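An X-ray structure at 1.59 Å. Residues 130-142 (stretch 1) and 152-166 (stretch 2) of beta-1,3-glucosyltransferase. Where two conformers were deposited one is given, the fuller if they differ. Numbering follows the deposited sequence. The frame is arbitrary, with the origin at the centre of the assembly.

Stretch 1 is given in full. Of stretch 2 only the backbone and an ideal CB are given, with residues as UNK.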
# COMPACT_ATOMS: atom_id res chain seq x y z
N THR A 130 1.24 -1.36 -8.56
CA THR A 130 2.67 -1.61 -8.73
C THR A 130 3.23 -2.20 -7.45
O THR A 130 3.24 -1.58 -6.39
CB THR A 130 3.49 -0.38 -9.18
OG1 THR A 130 3.24 0.73 -8.32
CG2 THR A 130 3.15 -0.01 -10.61
N MET A 131 3.66 -3.44 -7.57
CA MET A 131 4.30 -4.15 -6.46
C MET A 131 5.79 -3.90 -6.59
O MET A 131 6.35 -4.02 -7.68
CB MET A 131 4.02 -5.65 -6.56
CG MET A 131 2.53 -5.99 -6.41
SD MET A 131 2.13 -7.64 -7.01
CE MET A 131 2.19 -7.33 -8.78
N VAL A 132 6.44 -3.54 -5.49
CA VAL A 132 7.86 -3.18 -5.54
C VAL A 132 8.60 -3.79 -4.35
O VAL A 132 8.11 -3.74 -3.22
CB VAL A 132 8.08 -1.65 -5.46
CG1 VAL A 132 9.54 -1.29 -5.74
CG2 VAL A 132 7.17 -0.91 -6.42
N LEU A 133 9.78 -4.37 -4.60
CA LEU A 133 10.69 -4.67 -3.50
C LEU A 133 11.94 -3.82 -3.65
O LEU A 133 12.37 -3.53 -4.77
CB LEU A 133 11.08 -6.15 -3.47
CG LEU A 133 10.29 -7.08 -2.55
CD1 LEU A 133 8.79 -7.08 -2.88
CD2 LEU A 133 10.84 -8.50 -2.61
N HIS A 134 12.51 -3.41 -2.52
CA HIS A 134 13.84 -2.82 -2.48
C HIS A 134 14.62 -3.66 -1.49
O HIS A 134 14.16 -3.89 -0.38
CB HIS A 134 13.79 -1.37 -1.98
CG HIS A 134 12.96 -0.46 -2.83
ND1 HIS A 134 13.45 0.18 -3.94
CD2 HIS A 134 11.67 -0.06 -2.71
CE1 HIS A 134 12.51 0.93 -4.48
NE2 HIS A 134 11.41 0.80 -3.75
N THR A 135 15.80 -4.12 -1.90
CA THR A 135 16.61 -4.99 -1.04
C THR A 135 17.98 -4.39 -0.81
O THR A 135 18.46 -3.61 -1.64
CB THR A 135 16.79 -6.40 -1.65
OG1 THR A 135 17.42 -6.29 -2.94
CG2 THR A 135 15.45 -7.11 -1.82
N LYS A 136 18.63 -4.77 0.29
CA LYS A 136 20.04 -4.36 0.50
C LYS A 136 20.98 -5.14 -0.43
O LYS A 136 21.90 -4.56 -1.01
CB LYS A 136 20.47 -4.56 1.96
CG LYS A 136 19.78 -3.65 2.97
CD LYS A 136 19.96 -4.15 4.41
CE LYS A 136 21.27 -3.68 5.03
NZ LYS A 136 21.49 -4.16 6.43
N GLY A 137 20.74 -6.44 -0.56
CA GLY A 137 21.61 -7.29 -1.35
C GLY A 137 21.31 -7.30 -2.83
O GLY A 137 20.25 -6.85 -3.26
N ASN A 138 22.25 -7.81 -3.62
CA ASN A 138 22.03 -8.02 -5.05
C ASN A 138 20.97 -9.09 -5.27
O ASN A 138 21.16 -10.25 -4.92
CB ASN A 138 23.32 -8.47 -5.73
CG ASN A 138 24.49 -7.53 -5.48
OD1 ASN A 138 25.60 -7.97 -5.18
ND2 ASN A 138 24.23 -6.23 -5.59
N CYS A 139 19.84 -8.68 -5.86
CA CYS A 139 18.71 -9.57 -6.08
C CYS A 139 18.08 -9.24 -7.41
O CYS A 139 17.58 -8.12 -7.59
CB CYS A 139 17.65 -9.36 -4.98
SG CYS A 139 18.12 -9.84 -3.31
N GLU A 140 18.12 -10.18 -8.34
CA GLU A 140 17.42 -10.05 -9.61
C GLU A 140 16.24 -11.02 -9.61
O GLU A 140 16.42 -12.22 -9.39
CB GLU A 140 18.35 -10.39 -10.79
CG GLU A 140 17.67 -10.32 -12.16
CD GLU A 140 18.46 -11.00 -13.28
OE1 GLU A 140 17.90 -11.15 -14.39
OE2 GLU A 140 19.63 -11.40 -13.06
N ILE A 141 15.03 -10.52 -9.85
CA ILE A 141 13.87 -11.40 -9.93
C ILE A 141 13.78 -11.99 -11.34
O ILE A 141 13.99 -11.29 -12.34
CB ILE A 141 12.55 -10.71 -9.51
CG1 ILE A 141 12.29 -9.43 -10.31
CG2 ILE A 141 12.58 -10.36 -8.04
CD1 ILE A 141 10.89 -8.86 -10.05
N THR A 142 13.51 -13.29 -11.42
CA THR A 142 13.59 -14.01 -12.69
C THR A 142 12.41 -14.95 -12.91
O THR A 142 12.51 -15.92 -13.68
CB THR A 142 14.89 -14.84 -12.79
OG1 THR A 142 14.93 -15.81 -11.73
CG2 THR A 142 16.12 -13.93 -12.69
N UNK A 152 8.56 -4.84 -14.72
CA UNK A 152 9.05 -3.67 -15.45
C UNK A 152 10.46 -3.26 -15.03
O UNK A 152 11.12 -2.49 -15.73
CB UNK A 152 8.09 -2.49 -15.25
N UNK A 153 10.92 -3.77 -13.90
CA UNK A 153 12.30 -3.57 -13.44
C UNK A 153 12.70 -4.80 -12.65
O UNK A 153 12.00 -5.16 -11.70
CB UNK A 153 12.44 -2.30 -12.60
N UNK A 154 13.80 -5.44 -13.02
CA UNK A 154 14.16 -6.70 -12.37
C UNK A 154 15.25 -6.69 -11.29
O UNK A 154 15.51 -7.72 -10.69
CB UNK A 154 14.60 -7.67 -13.46
N UNK A 155 15.88 -5.55 -11.04
CA UNK A 155 16.90 -5.47 -9.99
C UNK A 155 16.36 -4.80 -8.73
O UNK A 155 15.98 -3.63 -8.77
CB UNK A 155 18.12 -4.71 -10.50
N UNK A 156 16.34 -5.54 -7.63
CA UNK A 156 15.76 -5.03 -6.38
C UNK A 156 16.68 -4.14 -5.55
O UNK A 156 16.20 -3.35 -4.75
CB UNK A 156 15.32 -6.21 -5.51
N UNK A 157 18.00 -4.27 -5.72
CA UNK A 157 18.92 -3.66 -4.76
C UNK A 157 18.96 -2.14 -4.81
O UNK A 157 18.82 -1.54 -5.87
CB UNK A 157 20.33 -4.20 -5.00
N UNK A 158 19.14 -1.54 -3.63
CA UNK A 158 19.25 -0.10 -3.51
C UNK A 158 20.48 0.36 -4.27
O UNK A 158 20.49 1.42 -4.89
CB UNK A 158 19.32 0.33 -2.04
N UNK A 159 21.52 -0.48 -4.20
CA UNK A 159 22.82 -0.21 -4.80
C UNK A 159 22.72 -0.17 -6.32
O UNK A 159 23.44 0.58 -6.98
CB UNK A 159 23.84 -1.27 -4.36
N UNK A 160 21.82 -0.98 -6.88
CA UNK A 160 21.66 -1.07 -8.33
C UNK A 160 20.87 0.11 -8.90
O UNK A 160 21.00 0.43 -10.08
CB UNK A 160 20.96 -2.38 -8.70
N UNK A 161 20.04 0.72 -8.06
CA UNK A 161 19.24 1.85 -8.49
C UNK A 161 18.06 2.11 -7.58
O UNK A 161 17.74 1.29 -6.71
CB UNK A 161 18.75 1.63 -9.92
N UNK A 162 17.40 3.26 -7.76
CA UNK A 162 16.30 3.68 -6.88
C UNK A 162 14.95 3.04 -7.19
O UNK A 162 14.07 3.05 -6.33
CB UNK A 162 16.15 5.20 -6.96
N UNK A 163 14.79 2.48 -8.38
CA UNK A 163 13.50 1.93 -8.80
C UNK A 163 13.11 0.69 -8.00
O UNK A 163 11.92 0.47 -7.73
CB UNK A 163 13.54 1.59 -10.29
N UNK A 164 14.10 -0.12 -7.63
CA UNK A 164 13.81 -1.41 -7.03
C UNK A 164 13.29 -2.35 -8.10
O UNK A 164 13.30 -2.01 -9.28
CB UNK A 164 12.80 -1.27 -5.89
N UNK A 165 12.85 -3.55 -7.71
CA UNK A 165 12.26 -4.47 -8.66
C UNK A 165 10.74 -4.33 -8.63
O UNK A 165 10.11 -4.45 -7.58
CB UNK A 165 12.68 -5.91 -8.36
N UNK A 166 10.18 -4.06 -9.80
CA UNK A 166 8.80 -3.62 -9.92
C UNK A 166 8.03 -4.58 -10.80
O UNK A 166 8.49 -4.93 -11.89
CB UNK A 166 8.73 -2.20 -10.48

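Positions 152 and 153 have ideal CB atoms with nothing of stretch 1 within 5.5 Å, so stretch 1 leaves their identity open. They are T152 and S153; S153 OG donates to the carbonyl O at 164, 2.7 Å away, within stretch 2.

At 154 the backbone O accepts from I141 N at 3.0 Å. The ideal CB points sideways, 4.3 Å from E140 CG, near a carboxylate that would suit a polar or basic side chain. The residue is N154. Its ND2 lies 3.6 Å from E140 OE1, and a water bridges them, donating to OE1 and accepting weakly from ND2.

Position 155 is bridged to E140 by backbone, CA to CA 4.6 Å. Its CB points sideways, 4.5 Å from C139 O, leaving room for a long polar chain. Q155, with chi1 and chi2 both m, brings NE2 to 3.7 Å from E140 CB; one water links NE2 to E140 OE2, another links OE1 to C139 N.

Position 156 is fixed by two hydrogen bonds: its N donates to C139 O (2.9 Å, 174°) and its O accepts from T135 N (3.0 Å). CA-to-CB points toward stretch 1, with the ideal CB 3.3 Å from T135 OG1 and 3.6 Å from C139 O, so a compact residue such as alanine, serine or cysteine fits. The ideal CB atoms of 156 and 165 are 3.9 Å apart, a spacing compatible with a disulfide. C156 it is, its SG 3.8 Å from I141 CG2.

At 157 the ideal CB is a tight 3.2 Å from G137 O, which favours a small side chain. S157 fits; its OG accepts a weak bond from the N at 160, 3.1 Å away.

Position 158 donates its N to T135 O at 3.0 Å. The CB points sideways, but a branched apolar chain could reach the flank of H134. L158 does so, CD2 lying 4.0 Å from H134 CB.

Positions 159 and 160 point toward stretch 1 without contacting it, so many residues would serve: D159, whose N is linked through a water to K136 O, and A160. At 161, phi 161° and psi 169° would jam a CB against the preceding carbonyl, calling for glycine, and G161 is found. Positions 162 and 163 point away; P162 has a phi of -81° that suits proline, and its O lies 3.2 Å from H134 CE1, at the ring edge. A163 follows.

At 164 an ideal CB would clash with H134 ND1 (2.5 Å) and L133 O (2.6 Å), and phi is positive at 73°. Glycine is indicated, and G164 is present.

Position 165 pairs with L133 through two 3.0 Å hydrogen bonds, N to L133 O and O from L133 N. Its ideal CB, 3.8 Å from I141 CD1, favours an apolar residue. C165 closes the 2.0 Å SG-SG disulfide with C156, and its SG packs 3.6 Å from L133 CB.

Position 166 shares V132's face, its ideal CB 4.5 Å from V132 CG2; a beta-branched apolar residue suits the strand. V166 places CG2 4.0 Å from V132 CG1.

Stretch 2 152-166: TSNQCSLDAGPAGCV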
# COMPACT_ATOMS: atom_id res chain seq x y z
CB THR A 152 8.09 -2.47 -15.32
OG1 THR A 152 7.90 -2.15 -13.94
CG2 THR A 152 6.74 -2.80 -15.93
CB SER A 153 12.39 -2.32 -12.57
OG SER A 153 13.65 -2.24 -11.93
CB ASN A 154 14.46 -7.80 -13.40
CG ASN A 154 15.68 -7.50 -14.25
OD1 ASN A 154 16.42 -6.55 -13.98
ND2 ASN A 154 15.89 -8.30 -15.28
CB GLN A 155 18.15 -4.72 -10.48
CG GLN A 155 18.83 -5.39 -11.67
CD GLN A 155 19.62 -6.63 -11.29
OE1 GLN A 155 19.88 -6.89 -10.11
NE2 GLN A 155 20.04 -7.40 -12.29
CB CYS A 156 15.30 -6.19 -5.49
SG CYS A 156 14.25 -7.42 -6.26
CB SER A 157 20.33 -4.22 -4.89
OG SER A 157 20.93 -3.81 -6.09
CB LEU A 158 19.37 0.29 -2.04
CG LEU A 158 18.13 0.06 -1.18
CD1 LEU A 158 18.46 0.33 0.27
CD2 LEU A 158 17.01 0.97 -1.64
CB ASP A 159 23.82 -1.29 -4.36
CG ASP A 159 25.26 -0.86 -4.52
OD1 ASP A 159 26.11 -1.73 -4.81
OD2 ASP A 159 25.54 0.34 -4.36
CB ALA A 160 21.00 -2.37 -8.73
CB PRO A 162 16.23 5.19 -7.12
CG PRO A 162 16.68 5.36 -8.53
CD PRO A 162 17.74 4.30 -8.75
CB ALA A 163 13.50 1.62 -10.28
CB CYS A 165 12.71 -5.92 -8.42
SG CYS A 165 12.49 -6.50 -6.72
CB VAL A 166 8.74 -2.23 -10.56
CG1 VAL A 166 7.30 -1.81 -10.79
CG2 VAL A 166 9.49 -1.21 -9.71
O HOH W 1 16.10 -0.34 -4.82
O HOH W 2 22.06 -2.22 -1.99
O HOH W 3 19.72 -5.94 -7.44
O HOH W 4 21.69 -9.91 -11.88
O HOH W 5 15.55 -11.36 -15.13
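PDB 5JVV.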